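Local coordinates for PelA (Pseudomonas aeruginosa, PDB 5TCB), which probably acts as a deacetylase as a whole protein, the part in this structure being its glycoside hydrolase domain, of family GH114, at residues A[46-51]-A[127-132]; A[154-159]-A[180-185]; A[175-180]-A[222-227]; A[258-261]-A[265-268]. All coordinates share one frame; numbering follows the deposited sequence.

Interaction 1. Residues A[46-51]-A[127-132]; sequences VVLEAA and QGYAGL
Ala50 CB and the hydroxyl end of Tyr129 make the tight part of this contact. The methyl comes to 3.3 Å from Tyr129 OH and 3.7 Å from Tyr129 CZ, approaching the ring at a slant. Because Tyr129 carries CG anti to its carbonyl carbon (chi1 -73°), the phenol reaches from the loop behind helix 111-126 across to the turn that follows strand 45-48. Leu48, the last residue of that strand, gives a longer touch: its CD1 lies at the ring edge, near the plane, 4.3 Å from Tyr129 CE1. Leu53, Val58, Ala70 and Leu124 also meet the tyrosine, which is buried where helices 55-63 and 111-126 pack on the strands of this (beta/alpha)8 barrel domain.

The looser side belongs to Gln127, which is partly exposed and brings NE2 to 4.3 Å from Ala50 CB. Beside it, water 1 joins the two segments. It lies in the plane of the Tyr129 ring, 2.7 Å from Tyr129 OH. Ala50 O and Gln127 OE1, each 3.0 Å from the water, are placed to accept from it, but it has more acceptors round it than protons to give. Just past Gln127, Gly128 has a positive phi and closes helix 111-126 with a Schellman motif, turning the chain toward strand 131-135; its carbonyl oxygen accepts a bond from Lys62.

The direct touches are thus van der Waals packing, while the polar link runs through a water. That water gives the hydroxyl of a buried tyrosine a partner, with a backbone carbonyl and an amide side chain sharing its remaining bonding capacity.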
loop_
_atom_site.group_PDB
_atom_site.type_symbol
_atom_site.label_atom_id
_atom_site.label_comp_id
_atom_site.label_asym_id
_atom_site.label_seq_id
_atom_site.Cartn_x
_atom_site.Cartn_y
_atom_site.Cartn_z
ATOM N N VAL A 46 -1.400 -9.295 7.093
ATOM C CA VAL A 46 -1.376 -9.787 5.718
ATOM C C VAL A 46 -2.206 -8.842 4.858
ATOM O O VAL A 46 -3.379 -8.607 5.152
ATOM C CB VAL A 46 -1.897 -11.226 5.603
ATOM C CG1 VAL A 46 -1.764 -11.710 4.178
ATOM C CG2 VAL A 46 -1.114 -12.141 6.507
ATOM N N VAL A 47 -1.594 -8.318 3.799
ATOM C CA VAL A 47 -2.263 -7.457 2.832
ATOM C C VAL A 47 -2.549 -8.259 1.573
ATOM O O VAL A 47 -1.648 -8.876 0.999
ATOM C CB VAL A 47 -1.399 -6.236 2.510
ATOM C CG1 VAL A 47 -2.144 -5.332 1.510
ATOM C CG2 VAL A 47 -1.023 -5.457 3.771
ATOM N N LEU A 48 -3.805 -8.251 1.143
ATOM C CA LEU A 48 -4.293 -9.097 0.070
ATOM C C LEU A 48 -5.046 -8.282 -0.968
ATOM O O LEU A 48 -5.657 -7.253 -0.657
ATOM C CB LEU A 48 -5.250 -10.160 0.597
ATOM C CG LEU A 48 -4.628 -11.001 1.702
ATOM C CD1 LEU A 48 -5.587 -11.153 2.846
ATOM C CD2 LEU A 48 -4.199 -12.312 1.136
ATOM N N GLU A 49 -5.060 -8.792 -2.192
ATOM C CA GLU A 49 -6.024 -8.337 -3.188
ATOM C C GLU A 49 -7.315 -9.091 -2.932
ATOM O O GLU A 49 -7.418 -10.298 -3.205
ATOM C CB GLU A 49 -5.486 -8.555 -4.599
ATOM C CG GLU A 49 -6.501 -8.280 -5.707
ATOM C CD GLU A 49 -7.226 -6.958 -5.542
ATOM O OE1 GLU A 49 -6.597 -5.874 -5.571
ATOM O OE2 GLU A 49 -8.461 -7.014 -5.378
ATOM N N ALA A 50 -8.313 -8.372 -2.425
ATOM C CA ALA A 50 -9.569 -8.981 -1.990
ATOM C C ALA A 50 -10.335 -9.673 -3.122
ATOM O O ALA A 50 -11.160 -10.563 -2.866
ATOM C CB ALA A 50 -10.436 -7.898 -1.329
ATOM N N ALA A 51 -10.102 -9.288 -4.372
ATOM C CA ALA A 51 -10.774 -9.945 -5.483
ATOM C C ALA A 51 -10.492 -11.438 -5.532
ATOM O O ALA A 51 -11.246 -12.181 -6.162
ATOM C CB ALA A 51 -10.349 -9.283 -6.797
ATOM N N GLN A 127 -16.942 -7.590 4.314
ATOM C CA GLN A 127 -16.282 -8.859 4.028
ATOM C C GLN A 127 -15.398 -9.354 5.158
ATOM O O GLN A 127 -14.936 -10.498 5.093
ATOM C CB GLN A 127 -15.420 -8.731 2.784
ATOM C CG GLN A 127 -16.169 -8.595 1.483
ATOM C CD GLN A 127 -15.361 -9.210 0.368
ATOM O OE1 GLN A 127 -15.350 -10.439 0.198
ATOM N NE2 GLN A 127 -14.639 -8.380 -0.361
ATOM N N GLY A 128 -15.140 -8.538 6.174
ATOM C CA GLY A 128 -14.388 -8.984 7.326
ATOM C C GLY A 128 -12.982 -8.471 7.412
ATOM O O GLY A 128 -12.282 -8.818 8.364
ATOM N N TYR A 129 -12.542 -7.623 6.493
ATOM C CA TYR A 129 -11.179 -7.122 6.576
ATOM C C TYR A 129 -11.000 -6.268 7.822
ATOM O O TYR A 129 -11.879 -5.510 8.228
ATOM C CB TYR A 129 -10.796 -6.337 5.299
ATOM C CG TYR A 129 -10.587 -7.284 4.161
ATOM C CD1 TYR A 129 -9.383 -7.963 4.022
ATOM C CD2 TYR A 129 -11.606 -7.556 3.254
ATOM C CE1 TYR A 129 -9.195 -8.871 3.003
ATOM C CE2 TYR A 129 -11.432 -8.472 2.248
ATOM C CZ TYR A 129 -10.222 -9.129 2.118
ATOM O OH TYR A 129 -10.032 -10.073 1.115
ATOM N N ALA A 130 -9.833 -6.392 8.442
ATOM C CA ALA A 130 -9.490 -5.589 9.608
ATOM C C ALA A 130 -8.928 -4.229 9.253
ATOM O O ALA A 130 -8.752 -3.383 10.140
ATOM C CB ALA A 130 -8.486 -6.343 10.461
ATOM N N GLY A 131 -8.613 -4.009 7.988
ATOM C CA GLY A 131 -8.018 -2.757 7.580
ATOM C C GLY A 131 -7.868 -2.707 6.078
ATOM O O GLY A 131 -8.196 -3.655 5.349
ATOM N N LEU A 132 -7.343 -1.553 5.633
ATOM C CA LEU A 132 -7.082 -1.279 4.236
ATOM C C LEU A 132 -5.628 -0.879 4.067
ATOM O O LEU A 132 -5.085 -0.144 4.895
ATOM C CB LEU A 132 -7.921 -0.126 3.728
ATOM C CG LEU A 132 -9.434 -0.259 3.876
ATOM C CD1 LEU A 132 -10.152 1.051 3.514
ATOM C CD2 LEU A 132 -9.954 -1.393 3.049
HETATM O O HOH W 1 -12.357 -10.721 -0.096
#

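Interaction 2. Residues A[154-159]-A[180-185]; sequences ALASFL and LPELPG
In this (beta/alpha)8 barrel, helix 145-165 packs against the loop that leads from strand 170-174 to strand 187-192, and Leu183 of that loop carries most of the contact, meeting Ala156 and Leu159. The two leucines cross at about a right angle. Leu183 CD1 sits 3.8 Å from Leu159 CD1 and 3.9 Å from Leu159 CB, so one methyl covers both the branch and the root of its neighbour. The other methyl, Leu183 CD2, rests 3.6 Å from Ala156 O, on the backbone of the helix one turn earlier. In Leu183, chi1 of -60° swings CG over toward the helix, and chi2 of 166° then turns CD1 to Leu159 and CD2 to Ala156 O.

The loop enters as a short 3-10 turn, 180-182, and Leu183 N closes it by bonding back to Leu180 O. Glu182 lies at the margin: its OE1 passes 4.4 Å from Ala156 CB, while OE2 forms a salt bridge with Arg152 one turn back on the same helix. A charged pair therefore flanks the apolar packing. Deeper in, Leu159 also touches Val179 and Phe173, which continues the packing to strand 170-174.

On the far side of the helix from the loop, Ser157 turns back onto its own backbone, and Arg114 of helix 111-126 bonds to both Ser157 OG and Ala154 O. Ala154 O takes Phe158 N as the regular helical bond, and Ser157 OG donates to it at 3.1 Å from the same face, above the carbonyl plane.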
loop_
_atom_site.group_PDB
_atom_site.type_symbol
_atom_site.label_atom_id
_atom_site.label_comp_id
_atom_site.label_asym_id
_atom_site.label_seq_id
_atom_site.Cartn_x
_atom_site.Cartn_y
_atom_site.Cartn_z
ATOM N N ALA A 154 -7.353 17.578 -1.149
ATOM C CA ALA A 154 -8.469 16.675 -1.402
ATOM C C ALA A 154 -8.153 15.273 -0.908
ATOM O O ALA A 154 -9.042 14.570 -0.412
ATOM C CB ALA A 154 -8.788 16.647 -2.885
ATOM N N LEU A 155 -6.892 14.855 -1.028
ATOM C CA LEU A 155 -6.481 13.558 -0.510
ATOM C C LEU A 155 -6.594 13.535 1.008
ATOM O O LEU A 155 -7.142 12.583 1.581
ATOM C CB LEU A 155 -5.047 13.244 -0.949
ATOM C CG LEU A 155 -4.484 11.939 -0.389
ATOM C CD1 LEU A 155 -5.323 10.772 -0.852
ATOM C CD2 LEU A 155 -3.040 11.749 -0.854
ATOM N N ALA A 156 -6.098 14.585 1.684
ATOM C CA ALA A 156 -6.148 14.605 3.146
ATOM C C ALA A 156 -7.594 14.588 3.636
ATOM O O ALA A 156 -7.931 13.843 4.566
ATOM C CB ALA A 156 -5.388 15.816 3.692
ATOM N N SER A 157 -8.479 15.363 2.993
ATOM C CA SER A 157 -9.876 15.364 3.426
ATOM C C SER A 157 -10.548 14.031 3.138
ATOM O O SER A 157 -11.395 13.582 3.928
ATOM C CB SER A 157 -10.652 16.501 2.754
ATOM O OG SER A 157 -10.838 16.282 1.375
ATOM N N PHE A 158 -10.195 13.379 2.025
ATOM C CA PHE A 158 -10.735 12.055 1.750
ATOM C C PHE A 158 -10.323 11.056 2.825
ATOM O O PHE A 158 -11.151 10.281 3.320
ATOM C CB PHE A 158 -10.286 11.539 0.379
ATOM C CG PHE A 158 -10.615 10.099 0.204
ATOM C CD1 PHE A 158 -11.912 9.721 -0.092
ATOM C CD2 PHE A 158 -9.669 9.118 0.448
ATOM C CE1 PHE A 158 -12.252 8.395 -0.193
ATOM C CE2 PHE A 158 -10.017 7.761 0.356
ATOM C CZ PHE A 158 -11.303 7.417 0.048
ATOM N N LEU A 159 -9.039 11.049 3.187
ATOM C CA LEU A 159 -8.558 10.088 4.172
ATOM C C LEU A 159 -9.215 10.328 5.525
ATOM O O LEU A 159 -9.571 9.375 6.228
ATOM C CB LEU A 159 -7.031 10.141 4.277
ATOM C CG LEU A 159 -6.284 9.695 3.009
ATOM C CD1 LEU A 159 -4.784 10.056 3.047
ATOM C CD2 LEU A 159 -6.469 8.186 2.774
ATOM N N LEU A 180 0.411 12.908 5.806
ATOM C CA LEU A 180 0.489 12.394 7.175
ATOM C C LEU A 180 0.581 13.473 8.244
ATOM O O LEU A 180 -0.080 13.319 9.285
ATOM C CB LEU A 180 1.670 11.422 7.303
ATOM C CG LEU A 180 1.363 10.028 6.773
ATOM C CD1 LEU A 180 2.631 9.275 6.372
ATOM C CD2 LEU A 180 0.567 9.225 7.810
ATOM N N PRO A 181 1.340 14.560 8.087
ATOM C CA PRO A 181 1.410 15.532 9.181
ATOM C C PRO A 181 0.071 16.166 9.507
ATOM O O PRO A 181 -0.111 16.638 10.640
ATOM C CB PRO A 181 2.426 16.561 8.667
ATOM C CG PRO A 181 3.271 15.806 7.693
ATOM C CD PRO A 181 2.292 14.884 7.012
ATOM N N GLU A 182 -0.874 16.190 8.570
ATOM C CA GLU A 182 -2.204 16.730 8.813
ATOM C C GLU A 182 -3.221 15.684 9.256
ATOM O O GLU A 182 -4.402 16.020 9.432
ATOM C CB GLU A 182 -2.720 17.415 7.553
ATOM C CG GLU A 182 -2.016 18.729 7.290
ATOM C CD GLU A 182 -2.387 19.314 5.960
ATOM O OE1 GLU A 182 -3.591 19.358 5.650
ATOM O OE2 GLU A 182 -1.471 19.712 5.218
ATOM N N LEU A 183 -2.808 14.437 9.457
ATOM C CA LEU A 183 -3.721 13.345 9.807
ATOM C C LEU A 183 -3.228 12.598 11.043
ATOM O O LEU A 183 -3.084 11.372 11.024
ATOM C CB LEU A 183 -3.872 12.394 8.625
ATOM C CG LEU A 183 -4.430 13.035 7.359
ATOM C CD1 LEU A 183 -4.193 12.088 6.173
ATOM C CD2 LEU A 183 -5.913 13.329 7.526
ATOM N N PRO A 184 -2.982 13.299 12.149
ATOM C CA PRO A 184 -2.550 12.600 13.367
ATOM C C PRO A 184 -3.585 11.579 13.805
ATOM O O PRO A 184 -4.792 11.835 13.773
ATOM C CB PRO A 184 -2.397 13.734 14.391
ATOM C CG PRO A 184 -3.303 14.815 13.878
ATOM C CD PRO A 184 -3.162 14.740 12.389
ATOM N N GLY A 185 -3.101 10.395 14.172
ATOM C CA GLY A 185 -3.969 9.345 14.666
ATOM C C GLY A 185 -4.689 8.532 13.613
ATOM O O GLY A 185 -5.451 7.627 13.969
#

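Interaction 3. Residues A[175-180]-A[222-227]; sequences RGFEVL and DALRAQ
Gly176 O is gripped by two backbone amides, Leu180 N at 2.8 Å and Val179 N at 3.0 Å, and the tight turn they make sets Leu180 and Phe177 against Leu224 of helix 211-226. This is the loop after strand 170-174 of the (beta/alpha)8 barrel. Gly176 itself has a positive phi (92°), a conformation that favours glycine.

Leu224 divides its branches between the two loop residues, crossing each at about a right angle. Its CD1 lies in the plane of the Phe177 ring, at the edge, 4.0 Å from CE1, and its CD2 is 4.2 Å from Leu180 CD1. One face of the ring carries Arg175 CB, and the phenylalanine is also stacked with the ring of His220, so its rotation is probably well fixed. Val190 of strand 187-192 touches both leucines, joining loop, helix and strand.

Within the helix, Arg225 NH1 meets Asp222 OD1 in a nearly straight salt bridge of 2.7 Å. The oxygen lies in the guanidinium plane and is met on its anti side, 30° out of the carboxylate plane. At the end of the helix, water 2 links the segments: it donates to Gln227 OE1 at 2.8 Å and, weakly, to Leu180 O at 3.4 Å.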
loop_
_atom_site.group_PDB
_atom_site.type_symbol
_atom_site.label_atom_id
_atom_site.label_comp_id
_atom_site.label_asym_id
_atom_site.label_seq_id
_atom_site.Cartn_x
_atom_site.Cartn_y
_atom_site.Cartn_z
ATOM N N ARG A 175 3.353 5.074 2.045
ATOM C CA ARG A 175 3.881 6.456 2.058
ATOM C C ARG A 175 2.744 7.391 2.476
ATOM O O ARG A 175 2.098 7.160 3.503
ATOM C CB ARG A 175 4.532 6.804 0.737
ATOM C CG ARG A 175 5.717 5.985 0.370
ATOM C CD ARG A 175 6.302 6.444 -0.920
ATOM N NE ARG A 175 7.490 5.682 -1.303
ATOM C CZ ARG A 175 8.574 6.221 -1.833
ATOM N NH1 ARG A 175 8.651 7.530 -2.073
ATOM N NH2 ARG A 175 9.592 5.428 -2.143
ATOM N N GLY A 176 2.477 8.463 1.753
ATOM C CA GLY A 176 1.582 9.491 2.260
ATOM C C GLY A 176 2.254 10.621 2.998
ATOM O O GLY A 176 1.596 11.336 3.760
ATOM N N PHE A 177 3.539 10.848 2.742
ATOM C CA PHE A 177 4.304 11.801 3.531
ATOM C C PHE A 177 3.726 13.200 3.441
ATOM O O PHE A 177 3.865 13.993 4.383
ATOM C CB PHE A 177 5.759 11.807 3.065
ATOM C CG PHE A 177 6.423 10.454 3.116
ATOM C CD1 PHE A 177 6.384 9.705 4.258
ATOM C CD2 PHE A 177 7.078 9.947 2.014
ATOM C CE1 PHE A 177 6.966 8.432 4.294
ATOM C CE2 PHE A 177 7.680 8.701 2.048
ATOM C CZ PHE A 177 7.634 7.959 3.166
ATOM N N GLU A 178 3.125 13.550 2.301
ATOM C CA GLU A 178 2.618 14.899 2.113
ATOM C C GLU A 178 1.329 15.161 2.887
ATOM O O GLU A 178 0.970 16.323 3.087
ATOM C CB GLU A 178 2.365 15.157 0.624
ATOM C CG GLU A 178 3.605 15.124 -0.252
ATOM C CD GLU A 178 4.091 13.710 -0.605
ATOM O OE1 GLU A 178 3.379 12.693 -0.351
ATOM O OE2 GLU A 178 5.235 13.644 -1.119
ATOM N N VAL A 179 0.628 14.111 3.298
ATOM C CA VAL A 179 -0.628 14.253 4.027
ATOM C C VAL A 179 -0.523 13.792 5.473
ATOM O O VAL A 179 -1.293 14.285 6.312
ATOM C CB VAL A 179 -1.799 13.537 3.315
ATOM C CG1 VAL A 179 -2.148 14.239 1.981
ATOM C CG2 VAL A 179 -1.535 12.071 3.071
ATOM N N LEU A 180 0.411 12.908 5.806
ATOM C CA LEU A 180 0.489 12.394 7.175
ATOM C C LEU A 180 0.581 13.473 8.244
ATOM O O LEU A 180 -0.080 13.319 9.285
ATOM C CB LEU A 180 1.670 11.422 7.303
ATOM C CG LEU A 180 1.363 10.028 6.773
ATOM C CD1 LEU A 180 2.631 9.275 6.372
ATOM C CD2 LEU A 180 0.567 9.225 7.810
ATOM N N ASP A 222 12.588 9.707 9.556
ATOM C CA ASP A 222 12.971 10.201 10.874
ATOM C C ASP A 222 11.771 10.805 11.595
ATOM O O ASP A 222 11.585 10.596 12.799
ATOM C CB ASP A 222 14.089 11.240 10.755
ATOM C CG ASP A 222 15.459 10.618 10.544
ATOM O OD1 ASP A 222 15.593 9.377 10.627
ATOM O OD2 ASP A 222 16.417 11.383 10.313
ATOM N N ALA A 223 10.951 11.566 10.873
ATOM C CA ALA A 223 9.775 12.182 11.481
ATOM C C ALA A 223 8.815 11.117 12.001
ATOM O O ALA A 223 8.380 11.164 13.158
ATOM C CB ALA A 223 9.080 13.086 10.462
ATOM N N LEU A 224 8.486 10.140 11.161
ATOM C CA LEU A 224 7.586 9.079 11.594
ATOM C C LEU A 224 8.168 8.312 12.775
ATOM O O LEU A 224 7.444 7.967 13.717
ATOM C CB LEU A 224 7.295 8.135 10.429
ATOM C CG LEU A 224 6.528 8.763 9.261
ATOM C CD1 LEU A 224 6.384 7.750 8.164
ATOM C CD2 LEU A 224 5.163 9.310 9.686
ATOM N N ARG A 225 9.467 8.026 12.745
ATOM C CA ARG A 225 10.085 7.372 13.895
ATOM C C ARG A 225 9.898 8.201 15.157
ATOM O O ARG A 225 9.596 7.661 16.226
ATOM C CB ARG A 225 11.570 7.125 13.637
ATOM C CG ARG A 225 11.850 6.013 12.635
ATOM C CD ARG A 225 13.337 5.681 12.600
ATOM N NE ARG A 225 14.067 6.522 11.651
ATOM C CZ ARG A 225 14.294 6.189 10.382
ATOM N NH1 ARG A 225 14.963 7.014 9.583
ATOM N NH2 ARG A 225 13.860 5.023 9.914
ATOM N N ALA A 226 10.063 9.519 15.048
ATOM C CA ALA A 226 9.972 10.363 16.231
ATOM C C ALA A 226 8.583 10.310 16.846
ATOM O O ALA A 226 8.430 10.526 18.051
ATOM C CB ALA A 226 10.340 11.801 15.878
ATOM N N GLN A 227 7.565 10.016 16.042
ATOM C CA GLN A 227 6.189 9.966 16.522
ATOM C C GLN A 227 5.706 8.547 16.780
ATOM O O GLN A 227 4.501 8.338 16.963
ATOM C CB GLN A 227 5.262 10.686 15.535
ATOM C CG GLN A 227 5.053 9.978 14.212
ATOM C CD GLN A 227 4.248 10.812 13.223
ATOM O OE1 GLN A 227 3.251 10.347 12.668
ATOM N NE2 GLN A 227 4.684 12.046 12.996
HETATM O O HOH W 2 0.937 10.745 11.209
#

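Interaction 4. Residues A[258-261]-A[265-268]; sequences VPFV and ALDY
Phe260, on the last strand of the (beta/alpha)8 barrel, meets Leu266 and Tyr268 of the loop that follows, so the contact joins strand 258-262 to the chain just beyond it. The apolar part is the pair Phe260 and Leu266, whose side chains slide past each other in opposite directions. Leu266 CD1 comes in at the edge of the ring, near its plane, 4.1 Å from Phe260 CE2. With CG of Phe260 anti to the backbone N (chi1 -174°), the ring reaches past the strand backbone toward the loop. Both residues also touch Phe29 of strand 27-30, the first strand, so the pair lies at the seam where the barrel closes.

The second kind of contact sets aromatic rings beside backbone oxygens. Tyr268 O faces the edge of the phenylalanine, close to its plane and 3.9 Å from Phe260 CZ, while the tyrosine ring leans obliquely toward Val261 O.

Polar bonds hold the loop from outside this pairing: Asp267 OD1 accepts from Thr263, and the tyrosine hydroxyl bonds to Arg242. The longest of the touches between the segments is Val261 O to Tyr268 CE2, at 4.5 Å.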
loop_
_atom_site.group_PDB
_atom_site.type_symbol
_atom_site.label_atom_id
_atom_site.label_comp_id
_atom_site.label_asym_id
_atom_site.label_seq_id
_atom_site.Cartn_x
_atom_site.Cartn_y
_atom_site.Cartn_z
ATOM N N VAL A 258 9.770 -3.125 10.003
ATOM C CA VAL A 258 9.130 -4.434 9.898
ATOM C C VAL A 258 9.134 -4.795 8.418
ATOM O O VAL A 258 8.417 -4.145 7.641
ATOM C CB VAL A 258 7.708 -4.419 10.458
ATOM C CG1 VAL A 258 7.096 -5.826 10.410
ATOM C CG2 VAL A 258 7.722 -3.926 11.892
ATOM N N PRO A 259 9.948 -5.753 7.976
ATOM C CA PRO A 259 10.150 -5.937 6.538
ATOM C C PRO A 259 9.298 -7.013 5.893
ATOM O O PRO A 259 8.878 -7.965 6.546
ATOM C CB PRO A 259 11.616 -6.338 6.466
ATOM C CG PRO A 259 11.791 -7.176 7.700
ATOM C CD PRO A 259 10.927 -6.536 8.765
ATOM N N PHE A 260 9.101 -6.877 4.585
ATOM C CA PHE A 260 8.693 -7.977 3.728
ATOM C C PHE A 260 9.523 -7.880 2.474
ATOM O O PHE A 260 9.527 -6.833 1.822
ATOM C CB PHE A 260 7.214 -7.919 3.385
ATOM C CG PHE A 260 6.700 -9.127 2.614
ATOM C CD1 PHE A 260 6.770 -10.405 3.157
ATOM C CD2 PHE A 260 6.075 -8.959 1.379
ATOM C CE1 PHE A 260 6.276 -11.512 2.474
ATOM C CE2 PHE A 260 5.576 -10.059 0.694
ATOM C CZ PHE A 260 5.648 -11.330 1.234
ATOM N N VAL A 261 10.247 -8.943 2.161
ATOM C CA VAL A 261 11.160 -8.953 1.029
ATOM C C VAL A 261 10.607 -9.949 0.026
ATOM O O VAL A 261 10.571 -11.157 0.291
ATOM C CB VAL A 261 12.586 -9.306 1.452
ATOM C CG1 VAL A 261 13.532 -9.137 0.264
ATOM C CG2 VAL A 261 13.013 -8.456 2.676
ATOM N N ALA A 265 5.539 -8.572 -8.306
ATOM C CA ALA A 265 4.179 -9.033 -8.527
ATOM C C ALA A 265 3.476 -9.421 -7.234
ATOM O O ALA A 265 2.245 -9.542 -7.232
ATOM C CB ALA A 265 4.181 -10.231 -9.477
ATOM N N LEU A 266 4.217 -9.560 -6.140
ATOM C CA LEU A 266 3.657 -9.962 -4.852
ATOM C C LEU A 266 2.858 -11.252 -5.011
ATOM O O LEU A 266 1.715 -11.394 -4.543
ATOM C CB LEU A 266 2.822 -8.848 -4.217
ATOM C CG LEU A 266 3.548 -7.641 -3.618
ATOM C CD1 LEU A 266 4.769 -8.024 -2.792
ATOM C CD2 LEU A 266 3.907 -6.646 -4.698
ATOM N N ASP A 267 3.506 -12.217 -5.665
ATOM C CA ASP A 267 2.935 -13.525 -5.943
ATOM C C ASP A 267 3.792 -14.639 -5.351
ATOM O O ASP A 267 3.824 -15.754 -5.878
ATOM C CB ASP A 267 2.773 -13.711 -7.447
ATOM C CG ASP A 267 4.097 -13.675 -8.199
ATOM O OD1 ASP A 267 5.156 -13.428 -7.578
ATOM O OD2 ASP A 267 4.076 -13.863 -9.438
ATOM N N TYR A 268 4.471 -14.331 -4.244
ATOM C CA TYR A 268 5.562 -15.130 -3.706
ATOM C C TYR A 268 5.502 -15.082 -2.197
ATOM O O TYR A 268 5.234 -14.028 -1.618
ATOM C CB TYR A 268 6.907 -14.578 -4.210
ATOM C CG TYR A 268 8.193 -15.124 -3.573
ATOM C CD1 TYR A 268 8.556 -16.458 -3.669
ATOM C CD2 TYR A 268 9.079 -14.260 -2.957
ATOM C CE1 TYR A 268 9.769 -16.922 -3.116
ATOM C CE2 TYR A 268 10.268 -14.693 -2.409
ATOM C CZ TYR A 268 10.631 -16.009 -2.501
ATOM O OH TYR A 268 11.829 -16.411 -1.964
#

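In the fold
The four contacts come from one GH114 domain and are spread around its (beta/alpha)8 barrel. Interactions 2 and 3 are neighbours, with centres about 11 Å apart: they share Leu180, alternate along the chain, and touch where Val179 packs on Leu155 and Leu159. The loop 175-185 is thereby held between helices 145-165 and 211-226. Interaction 1 closes before either opens, its centre about 21 Å from that of interaction 2. Interaction 4 comes last, and its centre lies about 16 Å from that of interaction 1; both reach the same parallel sheet. Interactions 2 and 4 lie on opposite sides of the chain's centre, their own centres about 27 Å apart, so the contacts sample separate parts of the barrel.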